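Local coordinates for citrate lyase subunit beta-like protein (Mycobacterium tuberculosis H37Rv, PDB 6CHU) that is a magnesium-dependent lyase of the HpcH/HpaI aldolase family, a TIM-barrel enzyme that acts in itaconate dissimilation and leucine catabolism, at residues Gly15-Cys21 with Ala36-Asp42; Cys21-Arg25 with Asp42-Val47. All coordinates share one frame. Residues are numbered along the deposited sequence.

Contact 1: Gly15-Cys21 with Ala36-Asp42; sequences GPGWLFC and ADVVILD
Two neighbouring parallel strands of a TIM barrel, 17-21 and 38-42, run side by side here. Their axes approach to 4.6 Å and cross at -23°. Trp18 pairs with Val38, Leu19 with Val39, Phe20 with Ile40 and Cys21 with Leu41, at CA-CA distances of 4.7 to 5.1 Å. The main-chain bonds follow the parallel pattern: Leu19 N to Val38 O (2.9 Å), Ile40 N to Leu19 O (2.9 Å), Cys21 N to Ile40 O (2.9 Å) and Asp42 N to Cys21 O (3.0 Å).

Ile40 is the most buried by the contact. Its m,t rotamer sets Ile40 CD1 over the face of the Phe20 ring, 4.0 Å from the centroid, a CH-pi contact. Ile40 CG1 lies 4.0 Å from Trp18 CE3. Trp18 (chi1 m) lays its five-membered ring over Val38, with Val38 CB 3.5 Å from that ring's centroid. Asp37 closes the start of the pair. Asp37 OD2 accepts from Gly17 N at 2.9 Å, and Asp37 N donates to Gly17 O at 2.8 Å.

Trp18, Val38, Phe20 and Ile40 share the inner face of the barrel. Leu19, Cys21, Val39 and Leu41 face outward, and helix 29-35 packs on the last three, completing a beta-alpha-beta unit. Strands 213-216 and 69-72 flank the pair.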
loop_
_atom_site.group_PDB
_atom_site.type_symbol
_atom_site.label_atom_id
_atom_site.label_comp_id
_atom_site.label_asym_id
_atom_site.label_seq_id
_atom_site.Cartn_x
_atom_site.Cartn_y
_atom_site.Cartn_z
ATOM N N GLY A 15 -12.383 -22.446 14.211
ATOM C CA GLY A 15 -12.140 -22.513 12.801
ATOM C C GLY A 15 -12.215 -21.150 12.136
ATOM O O GLY A 15 -12.443 -20.116 12.786
ATOM N N PRO A 16 -12.024 -21.139 10.820
ATOM C CA PRO A 16 -11.966 -19.877 10.072
ATOM C C PRO A 16 -13.311 -19.333 9.623
ATOM O O PRO A 16 -13.343 -18.255 9.021
ATOM C CB PRO A 16 -11.116 -20.271 8.853
ATOM C CG PRO A 16 -11.518 -21.706 8.594
ATOM C CD PRO A 16 -11.794 -22.313 9.956
ATOM N N GLY A 17 -14.412 -20.036 9.880
ATOM C CA GLY A 17 -15.687 -19.607 9.343
ATOM C C GLY A 17 -16.502 -18.836 10.354
ATOM O O GLY A 17 -17.141 -19.426 11.228
ATOM N N TRP A 18 -16.480 -17.515 10.238
ATOM C CA TRP A 18 -17.234 -16.630 11.108
ATOM C C TRP A 18 -18.476 -16.142 10.375
ATOM O O TRP A 18 -18.451 -15.922 9.161
ATOM C CB TRP A 18 -16.383 -15.435 11.537
ATOM C CG TRP A 18 -15.263 -15.782 12.470
ATOM C CD1 TRP A 18 -14.541 -16.942 12.512
ATOM C CD2 TRP A 18 -14.723 -14.932 13.484
ATOM N NE1 TRP A 18 -13.577 -16.860 13.504
ATOM C CE2 TRP A 18 -13.682 -15.640 14.118
ATOM C CE3 TRP A 18 -15.032 -13.645 13.926
ATOM C CZ2 TRP A 18 -12.944 -15.097 15.175
ATOM C CZ3 TRP A 18 -14.296 -13.106 14.983
ATOM C CH2 TRP A 18 -13.268 -13.833 15.586
ATOM N N LEU A 19 -19.562 -15.961 11.119
ATOM C CA LEU A 19 -20.862 -15.707 10.500
ATOM C C LEU A 19 -21.581 -14.587 11.235
ATOM O O LEU A 19 -21.852 -14.706 12.435
ATOM C CB LEU A 19 -21.709 -16.981 10.492
ATOM C CG LEU A 19 -23.156 -16.845 10.028
ATOM C CD1 LEU A 19 -23.203 -16.320 8.601
ATOM C CD2 LEU A 19 -23.873 -18.177 10.127
ATOM N N PHE A 20 -21.898 -13.509 10.513
ATOM C CA PHE A 20 -22.791 -12.487 11.045
ATOM C C PHE A 20 -24.196 -13.053 11.227
ATOM O O PHE A 20 -24.727 -13.739 10.348
ATOM C CB PHE A 20 -22.875 -11.280 10.108
ATOM C CG PHE A 20 -21.756 -10.296 10.256
ATOM C CD1 PHE A 20 -21.681 -9.453 11.366
ATOM C CD2 PHE A 20 -20.802 -10.170 9.256
ATOM C CE1 PHE A 20 -20.647 -8.529 11.483
ATOM C CE2 PHE A 20 -19.768 -9.259 9.368
ATOM C CZ PHE A 20 -19.687 -8.429 10.485
ATOM N N CYS A 21 -24.806 -12.735 12.366
ATOM C CA CYS A 21 -26.223 -12.998 12.608
ATOM C C CYS A 21 -26.813 -11.730 13.210
ATOM O O CYS A 21 -26.380 -11.310 14.303
ATOM C CB CYS A 21 -26.415 -14.198 13.540
ATOM S SG CYS A 21 -28.129 -14.634 13.894
ATOM N N ALA A 36 -21.600 -22.175 12.160
ATOM C CA ALA A 36 -20.359 -21.436 12.036
ATOM C C ALA A 36 -19.377 -21.815 13.138
ATOM O O ALA A 36 -19.734 -22.427 14.151
ATOM C CB ALA A 36 -20.619 -19.926 12.075
ATOM N N ASP A 37 -18.118 -21.443 12.911
ATOM C CA ASP A 37 -17.095 -21.589 13.939
ATOM C C ASP A 37 -17.248 -20.516 15.012
ATOM O O ASP A 37 -17.228 -20.815 16.208
ATOM C CB ASP A 37 -15.710 -21.533 13.296
ATOM C CG ASP A 37 -15.454 -22.712 12.377
ATOM O OD1 ASP A 37 -15.573 -23.862 12.837
ATOM O OD2 ASP A 37 -15.140 -22.488 11.194
ATOM N N VAL A 38 -17.432 -19.268 14.599
ATOM C CA VAL A 38 -17.691 -18.156 15.513
ATOM C C VAL A 38 -18.865 -17.364 14.957
ATOM O O VAL A 38 -18.952 -17.142 13.746
ATOM C CB VAL A 38 -16.454 -17.243 15.681
ATOM C CG1 VAL A 38 -16.804 -15.966 16.476
ATOM C CG2 VAL A 38 -15.337 -17.981 16.376
ATOM N N VAL A 39 -19.772 -16.948 15.833
ATOM C CA VAL A 39 -20.907 -16.120 15.446
ATOM C C VAL A 39 -20.621 -14.682 15.857
ATOM O O VAL A 39 -20.177 -14.425 16.986
ATOM C CB VAL A 39 -22.206 -16.625 16.093
ATOM C CG1 VAL A 39 -23.347 -15.655 15.834
ATOM C CG2 VAL A 39 -22.555 -18.021 15.569
ATOM N N ILE A 40 -20.889 -13.744 14.956
ATOM C CA ILE A 40 -20.846 -12.317 15.267
ATOM C C ILE A 40 -22.291 -11.863 15.428
ATOM O O ILE A 40 -23.003 -11.671 14.436
ATOM C CB ILE A 40 -20.139 -11.504 14.178
ATOM C CG1 ILE A 40 -18.753 -12.071 13.859
ATOM C CG2 ILE A 40 -20.030 -10.038 14.617
ATOM C CD1 ILE A 40 -18.199 -11.562 12.519
ATOM N N LEU A 41 -22.741 -11.680 16.669
ATOM C CA LEU A 41 -24.081 -11.149 16.891
ATOM C C LEU A 41 -24.022 -9.650 16.640
ATOM O O LEU A 41 -23.198 -8.944 17.239
ATOM C CB LEU A 41 -24.590 -11.471 18.297
ATOM C CG LEU A 41 -24.848 -12.955 18.596
ATOM C CD1 LEU A 41 -25.139 -13.161 20.087
ATOM C CD2 LEU A 41 -26.000 -13.533 17.758
ATOM N N ASP A 42 -24.856 -9.172 15.723
ATOM C CA ASP A 42 -24.675 -7.864 15.117
ATOM C C ASP A 42 -25.688 -6.875 15.673
ATOM O O ASP A 42 -26.900 -7.083 15.543
ATOM C CB ASP A 42 -24.805 -7.965 13.601
ATOM C CG ASP A 42 -24.334 -6.720 12.897
ATOM O OD1 ASP A 42 -23.695 -5.859 13.559
ATOM O OD2 ASP A 42 -24.596 -6.609 11.680
#

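Contact 2: Cys21-Arg25 with Asp42-Val47; sequences CPADR and DLEDGV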
loop_
_atom_site.group_PDB
_atom_site.type_symbol
_atom_site.label_atom_id
_atom_site.label_comp_id
_atom_site.label_asym_id
_atom_site.label_seq_id
_atom_site.Cartn_x
_atom_site.Cartn_y
_atom_site.Cartn_z
ATOM N N CYS A 21 -24.806 -12.735 12.366
ATOM C CA CYS A 21 -26.223 -12.998 12.608
ATOM C C CYS A 21 -26.813 -11.730 13.210
ATOM O O CYS A 21 -26.380 -11.310 14.303
ATOM C CB CYS A 21 -26.415 -14.198 13.540
ATOM S SG CYS A 21 -28.129 -14.634 13.894
ATOM N N PRO A 22 -27.763 -11.076 12.542
ATOM C CA PRO A 22 -28.415 -9.899 13.144
ATOM C C PRO A 22 -29.019 -10.244 14.499
ATOM O O PRO A 22 -29.751 -11.228 14.640
ATOM C CB PRO A 22 -29.503 -9.532 12.126
ATOM C CG PRO A 22 -29.083 -10.189 10.849
ATOM C CD PRO A 22 -28.342 -11.429 11.233
ATOM N N ALA A 23 -28.722 -9.408 15.501
ATOM C CA ALA A 23 -29.142 -9.708 16.867
ATOM C C ALA A 23 -30.634 -9.507 17.107
ATOM O O ALA A 23 -31.110 -9.876 18.184
ATOM C CB ALA A 23 -28.349 -8.859 17.869
ATOM N N ASP A 24 -31.384 -8.937 16.160
ATOM C CA ASP A 24 -32.834 -8.871 16.307
ATOM C C ASP A 24 -33.528 -10.113 15.764
ATOM O O ASP A 24 -34.756 -10.126 15.644
ATOM C CB ASP A 24 -33.398 -7.609 15.639
ATOM C CG ASP A 24 -33.300 -7.639 14.129
ATOM O OD1 ASP A 24 -32.391 -8.305 13.593
ATOM O OD2 ASP A 24 -34.128 -6.972 13.474
ATOM N N ARG A 25 -32.775 -11.168 15.461
ATOM C CA ARG A 25 -33.340 -12.449 15.041
ATOM C C ARG A 25 -32.885 -13.560 15.988
ATOM O O ARG A 25 -32.168 -14.484 15.579
ATOM C CB ARG A 25 -32.938 -12.755 13.599
ATOM C CG ARG A 25 -33.448 -11.724 12.594
ATOM C CD ARG A 25 -32.893 -11.966 11.191
ATOM N NE ARG A 25 -33.146 -13.330 10.728
ATOM C CZ ARG A 25 -34.288 -13.741 10.182
ATOM N NH1 ARG A 25 -35.297 -12.894 10.027
ATOM N NH2 ARG A 25 -34.420 -15.003 9.793
ATOM N N ASP A 42 -24.856 -9.172 15.723
ATOM C CA ASP A 42 -24.675 -7.864 15.117
ATOM C C ASP A 42 -25.688 -6.875 15.673
ATOM O O ASP A 42 -26.900 -7.083 15.543
ATOM C CB ASP A 42 -24.805 -7.965 13.601
ATOM C CG ASP A 42 -24.334 -6.720 12.897
ATOM O OD1 ASP A 42 -23.695 -5.859 13.559
ATOM O OD2 ASP A 42 -24.596 -6.609 11.680
ATOM N N LEU A 43 -25.191 -5.793 16.270
ATOM C CA LEU A 43 -26.017 -4.654 16.647
ATOM C C LEU A 43 -25.888 -3.490 15.669
ATOM O O LEU A 43 -26.620 -2.497 15.807
ATOM C CB LEU A 43 -25.643 -4.172 18.060
ATOM C CG LEU A 43 -25.724 -5.198 19.192
ATOM C CD1 LEU A 43 -25.090 -4.587 20.463
ATOM C CD2 LEU A 43 -27.165 -5.605 19.458
ATOM N N GLU A 44 -24.992 -3.588 14.684
ATOM C CA GLU A 44 -24.785 -2.479 13.756
ATOM C C GLU A 44 -25.548 -2.706 12.449
ATOM O O GLU A 44 -26.774 -2.854 12.466
ATOM C CB GLU A 44 -23.288 -2.243 13.501
ATOM C CG GLU A 44 -22.983 -0.826 12.964
ATOM C CD GLU A 44 -22.055 -0.806 11.752
ATOM O OE1 GLU A 44 -21.922 -1.838 11.061
ATOM O OE2 GLU A 44 -21.448 0.259 11.497
ATOM N N ASP A 45 -24.852 -2.729 11.308
ATOM C CA ASP A 45 -25.550 -2.562 10.035
ATOM C C ASP A 45 -26.511 -3.700 9.713
ATOM O O ASP A 45 -27.429 -3.502 8.909
ATOM C CB ASP A 45 -24.542 -2.377 8.899
ATOM C CG ASP A 45 -24.029 -0.962 8.830
ATOM O OD1 ASP A 45 -24.554 -0.116 9.598
ATOM O OD2 ASP A 45 -23.103 -0.697 8.034
ATOM N N GLY A 46 -26.352 -4.865 10.331
ATOM C CA GLY A 46 -27.315 -5.930 10.094
ATOM C C GLY A 46 -28.688 -5.699 10.697
ATOM O O GLY A 46 -29.615 -6.449 10.368
ATOM N N VAL A 47 -28.850 -4.694 11.561
ATOM C CA VAL A 47 -30.104 -4.443 12.268
ATOM C C VAL A 47 -30.570 -3.027 11.967
ATOM O O VAL A 47 -29.805 -2.069 12.140
ATOM C CB VAL A 47 -29.952 -4.638 13.789
ATOM C CG1 VAL A 47 -31.253 -4.265 14.517
ATOM C CG2 VAL A 47 -29.542 -6.073 14.100
HETATM O O HOH W 1 -32.296 -7.884 10.977
#
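Val47 places CG2 beside Pro22 and Ala23, with Val47 CG2 4.0 Å from Pro22 CB and 3.7 Å from Ala23 N. This joins two loops that follow adjacent strands at the C-terminal end of the TIM barrel, the end that carries the active site in this fold. Pro22 and Asp42 form the last parallel bridge, and Ala23 N donates to Asp42 O at 3.0 Å. Type I turns then bend both chains, Pro22 to Arg25 and Glu44 to Val47. Asp42 shapes the second loop. Asp42 OD1 accepts from Glu44 N at 2.8 Å, an Asx turn, and Asp42 OD2 accepts from Gly46 N at 2.8 Å. OD1 also makes a salt bridge to Arg72, a substrate-binding residue. Ala23 CB also touches Leu43 CD2 at 3.8 Å, and Ala55 of helix 52-61 packs against both side chains. A water links the loops: it donates to Asp24 OD1 at 2.7 Å and to Gly46 O at 3.1 Å.

In the fold
The two contacts follow one pair of chain segments along the barrel and share Cys21 and Asp42. Contact 1 is the deeper, centred about 9 Å from the centre of the chain. It buries 702 Å² and rests on regular strand pairing and apolar packing. Contact 2, centred about 14 Å from the chain centre, buries 274 Å² where the strands give way to loops. Gly46 is exposed there, and a water between Asp24 and Gly46 supplements two main-chain bonds and small apolar touches, while the carboxylate of Asp42 orders its own loop. The nearest side-chain atoms of Asp42 and of Phe20 lie about 8 Å and 7 Å from the magnesium ion, which Glu120 and Asp146 bind.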